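Local coordinates for Lin1840 protein (Listeria innocua serovar 6a, PDB 4ZO7) that probably hydrolyses terminal, non-reducing beta-D-glucosyl residues and releases beta-D-glucose, as a member of glycosyl hydrolase family 3, at residues P85-A90 and G130-F135; G95-F100 and K356-D361; F135-D140 and M186-K191; G171-A176 and G230-M235. The protein carries 2 engineered substitutions. All coordinates share one frame; numbering follows the deposited sequence.

Overall arrangement
Interactions 1, 3 and 4 lie in the N-terminal TIM-barrel-type domain. Interaction 1 pairs strands 87-90 and 133-134, interaction 3 sets the segment after strand 133-134 beside strand 187-193, and interaction 4 ties the end of helix 158-173 to the turn before strand 233-236; the four strands are neighbours in one parallel sheet. Interactions 1 and 3 share Phe135, their centres about 13 Å apart; interactions 3 and 4 alternate along the chain, centres about 8 Å apart. Phe135, Lys191 and Met235 meet around the bound glucose. Interaction 2 stands about 18 to 20 Å from the others by centres, yet its Tyr96 is probably hydrogen-bonded to His131 of interaction 1. Its segments enclose interactions 3 and 4 in sequence, bringing the chain between helices 322-338 and 361-374 against the loop after strand 87-90.

Interaction 1. Residues P85-A90 and G130-F135. With GLC (alpha-D-glucopyranose), chain I.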
loop_
_atom_site.group_PDB
_atom_site.type_symbol
_atom_site.label_atom_id
_atom_site.label_comp_id
_atom_site.label_asym_id
_atom_site.label_seq_id
_atom_site.Cartn_x
_atom_site.Cartn_y
_atom_site.Cartn_z
ATOM N N PRO A 85 -33.814 17.149 -26.482
ATOM C CA PRO A 85 -34.304 16.370 -25.345
ATOM C C PRO A 85 -33.257 16.012 -24.298
ATOM O O PRO A 85 -32.100 16.044 -24.566
ATOM C CB PRO A 85 -34.818 15.077 -25.993
ATOM C CG PRO A 85 -34.685 15.230 -27.453
ATOM C CD PRO A 85 -33.663 16.294 -27.672
ATOM N N LEU A 86 -33.709 15.681 -23.095
ATOM C CA LEU A 86 -32.862 15.286 -21.997
ATOM C C LEU A 86 -32.358 13.873 -22.272
ATOM O O LEU A 86 -33.078 13.019 -22.813
ATOM C CB LEU A 86 -33.636 15.317 -20.663
ATOM C CG LEU A 86 -33.839 16.760 -20.159
ATOM C CD1 LEU A 86 -35.037 16.849 -19.261
ATOM C CD2 LEU A 86 -32.614 17.301 -19.456
ATOM N N VAL A 87 -31.111 13.643 -21.878
ATOM C CA VAL A 87 -30.624 12.256 -21.760
ATOM C C VAL A 87 -30.664 11.816 -20.278
ATOM O O VAL A 87 -30.246 12.571 -19.367
ATOM C CB VAL A 87 -29.234 12.070 -22.392
ATOM C CG1 VAL A 87 -28.197 13.020 -21.798
ATOM C CG2 VAL A 87 -28.826 10.619 -22.298
ATOM N N PHE A 88 -31.213 10.625 -20.071
ATOM C CA PHE A 88 -31.463 10.007 -18.796
ATOM C C PHE A 88 -30.442 8.894 -18.472
ATOM O O PHE A 88 -30.328 7.898 -19.173
ATOM C CB PHE A 88 -32.865 9.426 -18.791
ATOM C CG PHE A 88 -33.951 10.462 -18.635
ATOM C CD1 PHE A 88 -34.386 11.204 -19.716
ATOM C CD2 PHE A 88 -34.529 10.682 -17.412
ATOM C CE1 PHE A 88 -35.394 12.168 -19.585
ATOM C CE2 PHE A 88 -35.490 11.678 -17.247
ATOM C CZ PHE A 88 -35.940 12.414 -18.342
ATOM N N MET A 89 -29.765 9.051 -17.348
ATOM C CA MET A 89 -28.666 8.148 -16.949
ATOM C C MET A 89 -28.946 7.528 -15.575
ATOM O O MET A 89 -29.621 8.130 -14.731
ATOM C CB MET A 89 -27.359 8.928 -16.930
ATOM C CG MET A 89 -27.093 9.637 -18.266
ATOM S SD MET A 89 -25.336 9.956 -18.345
ATOM C CE MET A 89 -25.440 11.202 -19.608
ATOM N N ALA A 90 -28.484 6.301 -15.378
ATOM C CA ALA A 90 -28.772 5.602 -14.100
ATOM C C ALA A 90 -27.721 4.557 -13.762
ATOM O O ALA A 90 -26.950 4.087 -14.613
ATOM C CB ALA A 90 -30.120 4.935 -14.174
ATOM N N GLY A 130 -37.354 3.674 -18.961
ATOM C CA GLY A 130 -36.931 4.948 -19.513
ATOM C C GLY A 130 -35.497 5.452 -19.309
ATOM O O GLY A 130 -35.271 6.645 -19.453
ATOM N N HIS A 131 -34.553 4.578 -18.983
ATOM C CA HIS A 131 -33.128 4.927 -18.861
ATOM C C HIS A 131 -32.357 4.694 -20.146
ATOM O O HIS A 131 -32.550 3.707 -20.796
ATOM C CB HIS A 131 -32.480 4.109 -17.743
ATOM C CG HIS A 131 -33.177 4.213 -16.416
ATOM N ND1 HIS A 131 -33.195 5.383 -15.678
ATOM C CD2 HIS A 131 -33.917 3.315 -15.722
ATOM C CE1 HIS A 131 -33.900 5.199 -14.584
ATOM N NE2 HIS A 131 -34.359 3.960 -14.589
ATOM N N HIS A 132 -31.469 5.616 -20.502
ATOM C CA HIS A 132 -30.768 5.601 -21.772
ATOM C C HIS A 132 -29.305 5.149 -21.628
ATOM O O HIS A 132 -28.746 4.626 -22.600
ATOM C CB HIS A 132 -30.738 6.994 -22.389
ATOM C CG HIS A 132 -32.083 7.614 -22.571
ATOM N ND1 HIS A 132 -32.290 8.969 -22.447
ATOM C CD2 HIS A 132 -33.288 7.077 -22.837
ATOM C CE1 HIS A 132 -33.561 9.248 -22.674
ATOM N NE2 HIS A 132 -34.190 8.117 -22.919
ATOM N N VAL A 133 -28.713 5.432 -20.454
ATOM C CA VAL A 133 -27.302 5.198 -20.133
ATOM C C VAL A 133 -27.229 4.553 -18.774
ATOM O O VAL A 133 -27.960 4.957 -17.840
ATOM C CB VAL A 133 -26.474 6.505 -19.993
ATOM C CG1 VAL A 133 -24.996 6.192 -19.740
ATOM C CG2 VAL A 133 -26.616 7.380 -21.213
ATOM N N THR A 134 -26.368 3.554 -18.649
ATOM C CA THR A 134 -26.020 3.004 -17.338
ATOM C C THR A 134 -24.583 3.252 -16.944
ATOM O O THR A 134 -23.693 3.186 -17.796
ATOM C CB THR A 134 -26.240 1.502 -17.246
ATOM O OG1 THR A 134 -25.875 1.103 -15.932
ATOM C CG2 THR A 134 -25.415 0.731 -18.266
ATOM N N PHE A 135 -24.345 3.475 -15.641
ATOM C CA PHE A 135 -23.007 3.777 -15.180
ATOM C C PHE A 135 -22.333 2.453 -14.857
ATOM O O PHE A 135 -22.045 2.136 -13.693
ATOM C CB PHE A 135 -22.997 4.750 -13.982
ATOM C CG PHE A 135 -23.593 6.121 -14.258
ATOM C CD1 PHE A 135 -23.137 6.909 -15.310
ATOM C CD2 PHE A 135 -24.592 6.587 -13.484
ATOM C CE1 PHE A 135 -23.681 8.176 -15.546
ATOM C CE2 PHE A 135 -25.113 7.850 -13.651
ATOM C CZ PHE A 135 -24.646 8.666 -14.711
HETATM C C1 GLC I . -20.600 8.560 -8.152
HETATM C C2 GLC I . -19.967 7.143 -8.082
HETATM C C3 GLC I . -20.308 6.325 -9.330
HETATM C C4 GLC I . -21.792 6.390 -9.677
HETATM C C5 GLC I . -22.237 7.835 -9.740
HETATM C C6 GLC I . -23.732 7.955 -10.073
HETATM O O1 GLC I . -19.986 9.449 -9.083
HETATM O O2 GLC I . -18.562 7.142 -8.008
HETATM O O3 GLC I . -19.862 4.993 -9.216
HETATM O O4 GLC I . -21.953 5.804 -10.924
HETATM O O5 GLC I . -21.981 8.471 -8.492
HETATM O O6 GLC I . -24.458 7.434 -9.009
HETATM O O HOH W 1 -32.368 8.219 -15.253
#
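Two histidines of segment 130-135 present ring faces to segment 85-90, each to a different carbon. The CB of Ala90 sits over one face of His131, 3.8 Å from the ring centroid, while the CB of Phe88 lies over a face of His132, a second CH-pi contact. The Phe88 and His132 rings are almost perpendicular, with planes at 89°, and His132 CE1 approaches the edge of the phenyl ring. His132 ND1 accepts the N-H of Phe88 at 3.1 Å; the bond is straight, but the donor stands 39° out of the imidazole plane. With CG anti to the carbonyl carbon (chi1 -54°), Met89 lies alongside Val133, Met89 CG 3.6 Å from Val133 CB, and crosses Phe135 at about a right angle, its sulfur meeting the ring obliquely in a Met-aromatic contact. The backbones pair as adjacent parallel strands of the TIM barrel: Phe88 O takes the N-H of both His132, at 2.9 Å, and Val133, and Ala90 O receives Phe135 N. A water joins Met89 O to His131 ND1, and His131 NE2 is bonded to Tyr96. Both nitrogens of the buried His131 ring thus have partners, which should restrain its rotation, and the Phe88 bond is consistent with an unprotonated ND1 on His132, despite its out-of-plane approach.

Interaction 2. Residues G95-F100 and K356-D361; sequences GYKTVF and KDILTD
Thr98 and Leu359 mark the closest backbone approach, CA to CA 5.2 Å, joining the loop after TIM-barrel strand 87-90 to the connection between helices 322-338 and 361-374. Segment 356-361 passes from a short 3-10 turn into the second of these helices. The left-handed conformation of Leu359 (phi 56°) turns the chain just before Thr360, the N-cap, whose hydroxyl is bonded to Ser363 N. Across the contact the side chains meet without hydrogen bonds. The CG2 branch of Ile358 packs obliquely on the aliphatic start of Lys97, 3.6 Å from Lys97 CG, whereas the bend of that lysine at chi2 (-90°) helps carry NZ away to Tyr412 O. Leu359 brings CD1 against Lys97 O at 3.7 Å. An outside partner, Glu125, bridges the segments, its OE2 hydrogen-bonded to Leu359 N and to the Thr98 hydroxyl. That same threonine oxygen, Thr98 OG1, lies 3.3 Å from Leu359 CA and 3.5 Å from Leu359 CD1.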
loop_
_atom_site.group_PDB
_atom_site.type_symbol
_atom_site.label_atom_id
_atom_site.label_comp_id
_atom_site.label_asym_id
_atom_site.label_seq_id
_atom_site.Cartn_x
_atom_site.Cartn_y
_atom_site.Cartn_z
ATOM N N GLY A 95 -27.795 -5.406 -12.427
ATOM C CA GLY A 95 -29.186 -5.633 -12.677
ATOM C C GLY A 95 -30.060 -4.456 -12.314
ATOM O O GLY A 95 -29.664 -3.594 -11.527
ATOM N N TYR A 96 -31.259 -4.451 -12.894
ATOM C CA TYR A 96 -32.262 -3.434 -12.665
ATOM C C TYR A 96 -33.267 -3.843 -11.580
ATOM O O TYR A 96 -33.040 -3.541 -10.388
ATOM C CB TYR A 96 -32.964 -3.039 -13.972
ATOM C CG TYR A 96 -33.737 -1.741 -13.821
ATOM C CD1 TYR A 96 -33.075 -0.544 -13.582
ATOM C CD2 TYR A 96 -35.146 -1.702 -13.941
ATOM C CE1 TYR A 96 -33.784 0.654 -13.402
ATOM C CE2 TYR A 96 -35.838 -0.507 -13.797
ATOM C CZ TYR A 96 -35.168 0.672 -13.523
ATOM O OH TYR A 96 -35.883 1.879 -13.343
ATOM N N LYS A 97 -34.402 -4.435 -11.966
ATOM C CA LYS A 97 -35.348 -5.022 -10.976
ATOM C C LYS A 97 -35.093 -6.517 -10.781
ATOM O O LYS A 97 -35.256 -6.985 -9.680
ATOM C CB LYS A 97 -36.826 -4.856 -11.382
ATOM C CG LYS A 97 -37.286 -3.428 -11.501
ATOM C CD LYS A 97 -37.811 -2.953 -10.181
ATOM C CE LYS A 97 -38.279 -1.519 -10.275
ATOM N NZ LYS A 97 -38.461 -1.049 -8.873
ATOM N N THR A 98 -34.750 -7.264 -11.837
ATOM C CA THR A 98 -34.140 -8.577 -11.647
ATOM C C THR A 98 -32.638 -8.379 -11.253
ATOM O O THR A 98 -31.784 -7.930 -12.075
ATOM C CB THR A 98 -34.292 -9.476 -12.875
ATOM O OG1 THR A 98 -35.681 -9.510 -13.316
ATOM C CG2 THR A 98 -33.795 -10.897 -12.543
ATOM N N VAL A 99 -32.305 -8.681 -10.011
ATOM C CA VAL A 99 -30.977 -8.355 -9.556
ATOM C C VAL A 99 -30.084 -9.573 -9.745
ATOM O O VAL A 99 -30.417 -10.658 -9.299
ATOM C CB VAL A 99 -31.011 -7.815 -8.106
ATOM C CG1 VAL A 99 -29.623 -7.368 -7.603
ATOM C CG2 VAL A 99 -31.951 -6.616 -8.018
ATOM N N PHE A 100 -28.974 -9.404 -10.433
ATOM C CA PHE A 100 -28.025 -10.461 -10.636
ATOM C C PHE A 100 -26.918 -10.376 -9.574
ATOM O O PHE A 100 -26.897 -9.452 -8.761
ATOM C CB PHE A 100 -27.422 -10.323 -12.046
ATOM C CG PHE A 100 -28.352 -10.745 -13.153
ATOM C CD1 PHE A 100 -29.460 -10.016 -13.440
ATOM C CD2 PHE A 100 -28.075 -11.869 -13.935
ATOM C CE1 PHE A 100 -30.328 -10.409 -14.459
ATOM C CE2 PHE A 100 -28.914 -12.258 -14.948
ATOM C CZ PHE A 100 -30.037 -11.506 -15.221
ATOM N N LYS A 356 -44.279 -5.146 -18.985
ATOM C CA LYS A 356 -44.260 -6.601 -19.200
ATOM C C LYS A 356 -42.823 -7.171 -19.298
ATOM O O LYS A 356 -42.608 -8.341 -19.064
ATOM C CB LYS A 356 -45.110 -7.005 -20.428
ATOM C CG LYS A 356 -44.724 -6.296 -21.714
ATOM C CD LYS A 356 -44.967 -7.198 -22.918
ATOM C CE LYS A 356 -43.721 -8.044 -23.230
ATOM N NZ LYS A 356 -44.003 -9.462 -23.634
ATOM N N ASP A 357 -41.855 -6.333 -19.652
ATOM C CA ASP A 357 -40.491 -6.768 -19.865
ATOM C C ASP A 357 -39.707 -6.798 -18.530
ATOM O O ASP A 357 -38.538 -7.215 -18.500
ATOM C CB ASP A 357 -39.815 -5.775 -20.838
ATOM C CG ASP A 357 -40.252 -5.936 -22.307
ATOM O OD1 ASP A 357 -40.950 -6.907 -22.685
ATOM O OD2 ASP A 357 -39.860 -5.067 -23.119
ATOM N N ILE A 358 -40.329 -6.310 -17.454
ATOM C CA ILE A 358 -39.725 -6.204 -16.128
ATOM C C ILE A 358 -39.979 -7.379 -15.164
ATOM O O ILE A 358 -41.116 -7.781 -14.899
ATOM C CB ILE A 358 -40.154 -4.900 -15.462
ATOM C CG1 ILE A 358 -39.779 -3.752 -16.423
ATOM C CG2 ILE A 358 -39.421 -4.738 -14.117
ATOM C CD1 ILE A 358 -39.909 -2.341 -15.907
ATOM N N LEU A 359 -38.889 -7.903 -14.627
ATOM C CA LEU A 359 -38.937 -8.966 -13.633
ATOM C C LEU A 359 -39.727 -10.167 -14.197
ATOM O O LEU A 359 -40.614 -10.702 -13.536
ATOM C CB LEU A 359 -39.528 -8.431 -12.297
ATOM C CG LEU A 359 -39.330 -9.370 -11.117
ATOM C CD1 LEU A 359 -37.889 -9.455 -10.594
ATOM C CD2 LEU A 359 -40.275 -9.040 -9.989
ATOM N N THR A 360 -39.428 -10.571 -15.437
ATOM C CA THR A 360 -40.076 -11.757 -15.996
ATOM C C THR A 360 -39.469 -13.005 -15.366
ATOM O O THR A 360 -38.360 -12.956 -14.834
ATOM C CB THR A 360 -39.972 -11.847 -17.536
ATOM O OG1 THR A 360 -38.653 -12.231 -17.951
ATOM C CG2 THR A 360 -40.376 -10.523 -18.165
ATOM N N ASP A 361 -40.192 -14.124 -15.452
ATOM C CA ASP A 361 -39.696 -15.437 -15.002
ATOM C C ASP A 361 -38.437 -15.906 -15.748
ATOM O O ASP A 361 -37.550 -16.514 -15.136
ATOM C CB ASP A 361 -40.764 -16.501 -15.172
ATOM C CG ASP A 361 -41.873 -16.369 -14.165
ATOM O OD1 ASP A 361 -41.748 -15.600 -13.189
ATOM O OD2 ASP A 361 -42.873 -17.061 -14.356
#

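Interaction 3. Residues F135-D140 and M186-K191. With GLC (alpha-D-glucopyranose), chain I.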
loop_
_atom_site.group_PDB
_atom_site.type_symbol
_atom_site.label_atom_id
_atom_site.label_comp_id
_atom_site.label_asym_id
_atom_site.label_seq_id
_atom_site.Cartn_x
_atom_site.Cartn_y
_atom_site.Cartn_z
ATOM N N PHE A 135 -24.345 3.475 -15.641
ATOM C CA PHE A 135 -23.007 3.777 -15.180
ATOM C C PHE A 135 -22.333 2.453 -14.857
ATOM O O PHE A 135 -22.045 2.136 -13.693
ATOM C CB PHE A 135 -22.997 4.750 -13.982
ATOM C CG PHE A 135 -23.593 6.121 -14.258
ATOM C CD1 PHE A 135 -23.137 6.909 -15.310
ATOM C CD2 PHE A 135 -24.592 6.587 -13.484
ATOM C CE1 PHE A 135 -23.681 8.176 -15.546
ATOM C CE2 PHE A 135 -25.113 7.850 -13.651
ATOM C CZ PHE A 135 -24.646 8.666 -14.711
ATOM N N SER A 136 -22.095 1.690 -15.907
ATOM C CA SER A 136 -21.454 0.362 -15.836
ATOM C C SER A 136 -20.847 0.030 -17.221
ATOM O O SER A 136 -21.347 0.509 -18.229
ATOM C CB SER A 136 -22.527 -0.664 -15.452
ATOM O OG SER A 136 -22.113 -2.033 -15.466
ATOM N N PRO A 137 -19.759 -0.783 -17.291
ATOM C CA PRO A 137 -19.077 -1.478 -16.229
ATOM C C PRO A 137 -18.108 -0.629 -15.373
ATOM O O PRO A 137 -17.541 0.386 -15.811
ATOM C CB PRO A 137 -18.277 -2.541 -16.981
ATOM C CG PRO A 137 -17.886 -1.849 -18.229
ATOM C CD PRO A 137 -19.034 -0.923 -18.561
ATOM N N MET A 138 -17.931 -1.100 -14.143
ATOM C CA MET A 138 -16.893 -0.614 -13.265
ATOM C C MET A 138 -15.662 -1.461 -13.503
ATOM O O MET A 138 -15.681 -2.691 -13.276
ATOM C CB MET A 138 -17.346 -0.736 -11.833
ATOM C CG MET A 138 -16.384 -0.082 -10.843
ATOM S SD MET A 138 -15.138 -1.210 -10.173
ATOM C CE MET A 138 -14.834 -0.349 -8.618
ATOM N N LEU A 139 -14.596 -0.798 -13.956
ATOM C CA LEU A 139 -13.371 -1.505 -14.426
ATOM C C LEU A 139 -12.100 -1.227 -13.609
ATOM O O LEU A 139 -10.974 -1.501 -14.037
ATOM C CB LEU A 139 -13.201 -1.239 -15.899
ATOM C CG LEU A 139 -14.308 -1.859 -16.749
ATOM C CD1 LEU A 139 -14.053 -1.562 -18.235
ATOM C CD2 LEU A 139 -14.493 -3.367 -16.602
ATOM N N ASP A 140 -12.286 -0.744 -12.383
ATOM C CA ASP A 140 -11.172 -0.551 -11.466
ATOM C C ASP A 140 -10.514 -1.888 -10.924
ATOM O O ASP A 140 -11.128 -2.736 -10.239
ATOM C CB ASP A 140 -11.603 0.394 -10.320
ATOM C CG ASP A 140 -12.374 1.604 -10.802
ATOM O OD1 ASP A 140 -12.065 2.222 -11.856
ATOM O OD2 ASP A 140 -13.312 1.973 -10.101
ATOM N N MET A 186 -29.036 -0.048 -24.377
ATOM C CA MET A 186 -28.758 1.295 -23.858
ATOM C C MET A 186 -27.255 1.554 -23.873
ATOM O O MET A 186 -26.432 0.636 -24.030
ATOM C CB MET A 186 -29.254 1.355 -22.412
ATOM C CG MET A 186 -28.428 0.515 -21.432
ATOM S SD MET A 186 -29.179 0.307 -19.797
ATOM C CE MET A 186 -29.655 1.952 -19.322
ATOM N N ALA A 187 -26.868 2.798 -23.645
ATOM C CA ALA A 187 -25.437 3.123 -23.658
ATOM C C ALA A 187 -24.750 2.697 -22.342
ATOM O O ALA A 187 -25.353 2.772 -21.264
ATOM C CB ALA A 187 -25.254 4.596 -23.963
ATOM N N ALA A 188 -23.501 2.232 -22.439
ATOM C CA ALA A 188 -22.657 1.981 -21.278
ATOM C C ALA A 188 -21.711 3.124 -21.080
ATOM O O ALA A 188 -21.271 3.788 -22.080
ATOM C CB ALA A 188 -21.833 0.709 -21.456
ATOM N N CYS A 189 -21.360 3.319 -19.810
ATOM C CA CYS A 189 -20.437 4.310 -19.343
ATOM C C CYS A 189 -19.411 3.590 -18.499
ATOM O O CYS A 189 -19.708 3.183 -17.358
ATOM C CB CYS A 189 -21.113 5.348 -18.458
ATOM S SG CYS A 189 -19.996 6.640 -17.788
ATOM N N VAL A 190 -18.215 3.431 -19.057
ATOM C CA VAL A 190 -17.019 2.900 -18.301
ATOM C C VAL A 190 -16.690 3.795 -17.096
ATOM O O VAL A 190 -16.691 5.016 -17.188
ATOM C CB VAL A 190 -15.785 2.749 -19.268
ATOM C CG1 VAL A 190 -14.467 2.384 -18.568
ATOM C CG2 VAL A 190 -16.045 1.681 -20.289
ATOM N N LYS A 191 -16.457 3.199 -15.942
ATOM C CA LYS A 191 -16.016 3.974 -14.798
ATOM C C LYS A 191 -14.956 3.159 -13.993
ATOM O O LYS A 191 -14.822 1.966 -14.214
ATOM C CB LYS A 191 -17.231 4.447 -13.979
ATOM C CG LYS A 191 -17.883 3.388 -13.130
ATOM C CD LYS A 191 -19.332 3.726 -12.725
ATOM C CE LYS A 191 -19.829 2.812 -11.612
ATOM N NZ LYS A 191 -21.232 3.097 -11.219
HETATM C C1 GLC I . -20.600 8.560 -8.152
HETATM C C2 GLC I . -19.967 7.143 -8.082
HETATM C C3 GLC I . -20.308 6.325 -9.330
HETATM C C4 GLC I . -21.792 6.390 -9.677
HETATM C C5 GLC I . -22.237 7.835 -9.740
HETATM C C6 GLC I . -23.732 7.955 -10.073
HETATM O O1 GLC I . -19.986 9.449 -9.083
HETATM O O2 GLC I . -18.562 7.142 -8.008
HETATM O O3 GLC I . -19.862 4.993 -9.216
HETATM O O4 GLC I . -21.953 5.804 -10.924
HETATM O O5 GLC I . -21.981 8.471 -8.492
HETATM O O6 GLC I . -24.458 7.434 -9.009
#
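Lys191 NZ is hydrogen-bonded to Phe135 O at 2.8 Å. The same Lys191 NZ also donates to two hydroxyl oxygens of the bound glucose, GLC O4 at 2.8 Å and GLC O3 at 3.1 Å. At chi1 76° the Lys191 CG is tucked between the two main-chain arms, and from there the chain runs extended to reach all three acceptors. Lys191 N donates to Pro137 O, and Leu139 N returns a 2.8 Å bond to Lys191 O, both nearly along the C=O axis, around a single bridge between Met138 and Lys191. Cys189 N to Ser136 O is less well directed, with the donor 41° out of the carbonyl plane. A cis peptide joins Ser136 to Pro137 in segment 135-140, which follows strand 133-134 and runs beside strand 187-193 of the TIM barrel. Packing completes the contact: Cys189 SG approaches the edge of the Phe135 ring, 4.0 Å from Phe135 CD1, and the Leu139 and Val190 side chains cross at about a right angle, with CD1 against CG1. Asp140 turns its carboxylate to Tyr223 and His192, and His192 itself binds the sugar. Asp91, Arg149 and Trp271 also hydrogen-bond the glucose. With Phe135 O gripping the ammonium group from the protein side, the pairing of segment 135-140 with strand 187-193 probably helps set the position of a glucose-binding side chain.

Interaction 4. Residues G171-A176 and G230-M235. With GLC (alpha-D-glucopyranose), chain I.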
loop_
_atom_site.group_PDB
_atom_site.type_symbol
_atom_site.label_atom_id
_atom_site.label_comp_id
_atom_site.label_asym_id
_atom_site.label_seq_id
_atom_site.Cartn_x
_atom_site.Cartn_y
_atom_site.Cartn_z
ATOM N N GLY A 171 -23.272 -6.791 -23.896
ATOM C CA GLY A 171 -24.632 -7.046 -23.432
ATOM C C GLY A 171 -25.497 -5.809 -23.254
ATOM O O GLY A 171 -26.712 -5.856 -23.555
ATOM N N TYR A 172 -24.942 -4.697 -22.754
ATOM C CA TYR A 172 -25.766 -3.455 -22.612
ATOM C C TYR A 172 -26.118 -2.811 -23.993
ATOM O O TYR A 172 -27.240 -2.350 -24.271
ATOM C CB TYR A 172 -25.015 -2.404 -21.777
ATOM C CG TYR A 172 -24.824 -2.674 -20.276
ATOM C CD1 TYR A 172 -25.892 -2.955 -19.435
ATOM C CD2 TYR A 172 -23.545 -2.605 -19.698
ATOM C CE1 TYR A 172 -25.714 -3.196 -18.093
ATOM C CE2 TYR A 172 -23.360 -2.889 -18.354
ATOM C CZ TYR A 172 -24.428 -3.163 -17.545
ATOM O OH TYR A 172 -24.189 -3.401 -16.203
ATOM N N GLN A 173 -25.124 -2.739 -24.857
ATOM C CA GLN A 173 -25.212 -1.900 -26.067
ATOM C C GLN A 173 -25.578 -2.649 -27.363
ATOM O O GLN A 173 -26.162 -2.091 -28.273
ATOM C CB GLN A 173 -23.865 -1.218 -26.288
ATOM C CG GLN A 173 -23.338 -0.374 -25.128
ATOM C CD GLN A 173 -22.276 0.621 -25.558
ATOM O OE1 GLN A 173 -22.073 1.682 -24.919
ATOM N NE2 GLN A 173 -21.565 0.284 -26.631
ATOM N N GLY A 174 -25.196 -3.910 -27.437
ATOM C CA GLY A 174 -25.190 -4.651 -28.697
ATOM C C GLY A 174 -24.412 -3.912 -29.741
ATOM O O GLY A 174 -23.385 -3.332 -29.439
ATOM N N ASP A 175 -24.912 -3.857 -30.963
ATOM C CA ASP A 175 -24.157 -3.148 -32.001
ATOM C C ASP A 175 -24.323 -1.653 -31.697
ATOM O O ASP A 175 -25.372 -1.108 -31.906
ATOM C CB ASP A 175 -24.702 -3.534 -33.383
ATOM C CG ASP A 175 -24.153 -2.675 -34.506
ATOM O OD1 ASP A 175 -23.503 -1.613 -34.301
ATOM O OD2 ASP A 175 -24.404 -3.094 -35.621
ATOM N N ALA A 176 -23.270 -0.998 -31.219
ATOM C CA ALA A 176 -23.316 0.411 -30.776
ATOM C C ALA A 176 -23.799 1.429 -31.806
ATOM O O ALA A 176 -24.347 2.448 -31.446
ATOM C CB ALA A 176 -21.942 0.851 -30.287
ATOM N N GLY A 230 -16.355 -0.164 -27.801
ATOM C CA GLY A 230 -17.375 0.800 -28.198
ATOM C C GLY A 230 -18.202 1.457 -27.118
ATOM O O GLY A 230 -19.213 2.049 -27.425
ATOM N N ALA A 231 -17.782 1.355 -25.866
ATOM C CA ALA A 231 -18.483 2.041 -24.771
ATOM C C ALA A 231 -18.656 3.517 -25.060
ATOM O O ALA A 231 -17.685 4.213 -25.350
ATOM C CB ALA A 231 -17.740 1.853 -23.457
ATOM N N LYS A 232 -19.896 3.984 -24.959
ATOM C CA LYS A 232 -20.284 5.323 -25.424
ATOM C C LYS A 232 -19.787 6.456 -24.530
ATOM O O LYS A 232 -19.356 7.491 -25.055
ATOM C CB LYS A 232 -21.807 5.392 -25.631
ATOM C CG LYS A 232 -22.311 4.574 -26.821
ATOM C CD LYS A 232 -22.012 5.358 -28.086
ATOM C CE LYS A 232 -22.156 4.558 -29.369
ATOM N NZ LYS A 232 -21.991 5.559 -30.447
ATOM N N LEU A 233 -19.818 6.273 -23.204
ATOM C CA LEU A 233 -19.320 7.280 -22.228
ATOM C C LEU A 233 -18.194 6.786 -21.329
ATOM O O LEU A 233 -17.987 5.584 -21.131
ATOM C CB LEU A 233 -20.432 7.764 -21.286
ATOM C CG LEU A 233 -21.665 8.402 -21.919
ATOM C CD1 LEU A 233 -22.681 7.399 -22.486
ATOM C CD2 LEU A 233 -22.283 9.327 -20.882
ATOM N N VAL A 234 -17.478 7.739 -20.757
ATOM C CA VAL A 234 -16.556 7.428 -19.693
ATOM C C VAL A 234 -16.794 8.403 -18.537
ATOM O O VAL A 234 -17.172 9.535 -18.760
ATOM C CB VAL A 234 -15.075 7.436 -20.235
ATOM C CG1 VAL A 234 -14.037 7.382 -19.122
ATOM C CG2 VAL A 234 -14.873 6.280 -21.202
ATOM N N MET A 235 -16.643 7.923 -17.299
ATOM C CA MET A 235 -16.792 8.750 -16.091
ATOM C C MET A 235 -15.451 8.914 -15.412
ATOM O O MET A 235 -14.700 7.937 -15.335
ATOM C CB MET A 235 -17.828 8.073 -15.129
ATOM C CG MET A 235 -18.138 8.827 -13.842
ATOM S SD MET A 235 -18.988 7.883 -12.556
ATOM C CE MET A 235 -20.597 7.687 -13.328
HETATM C C1 GLC I . -20.600 8.560 -8.152
HETATM C C2 GLC I . -19.967 7.143 -8.082
HETATM C C3 GLC I . -20.308 6.325 -9.330
HETATM C C4 GLC I . -21.792 6.390 -9.677
HETATM C C5 GLC I . -22.237 7.835 -9.740
HETATM C C6 GLC I . -23.732 7.955 -10.073
HETATM O O1 GLC I . -19.986 9.449 -9.083
HETATM O O2 GLC I . -18.562 7.142 -8.008
HETATM O O3 GLC I . -19.862 4.993 -9.216
HETATM O O4 GLC I . -21.953 5.804 -10.924
HETATM O O5 GLC I . -21.981 8.471 -8.492
HETATM O O6 GLC I . -24.458 7.434 -9.009
#
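Gln173 spans the contact with both ends of its amide. Its NE2 donates to Gly230 O at 3.0 Å in a nearly straight bond (173°), and the acceptor lies in the amide plane although the nitrogen stands well above the plane of the glycine carbonyl. On the other end, Gln173 OE1 takes the N-H of Lys232 at 3.2 Å, this time in the carbonyl plane and on a lone pair; Ala188 N is a further donor to the same oxygen. With three bonds on one amide, its flip state and rotation are well defined. A chi1 of -56° followed by an extended chain takes the Gln173 amide across. Gln173 ends helix 158-173 of the TIM barrel, and Gly230, with positive phi, closes helix 221-228 in a Schellman motif just before strand 233-236, so the glutamine side chain joins two helix ends at the entry to a barrel strand. Lys232 crosses Gln173 obliquely, with Lys232 CG 3.5 Å from Gln173 OE1. Bent at chi2 (-78°), the lysine chain then reaches Ala176, whose CB is 3.8 Å from Lys232 CE, and its NZ forms a salt bridge with Asp338. Farther along the strand, Met235 places CE 3.3 Å from O4 of the bound glucose.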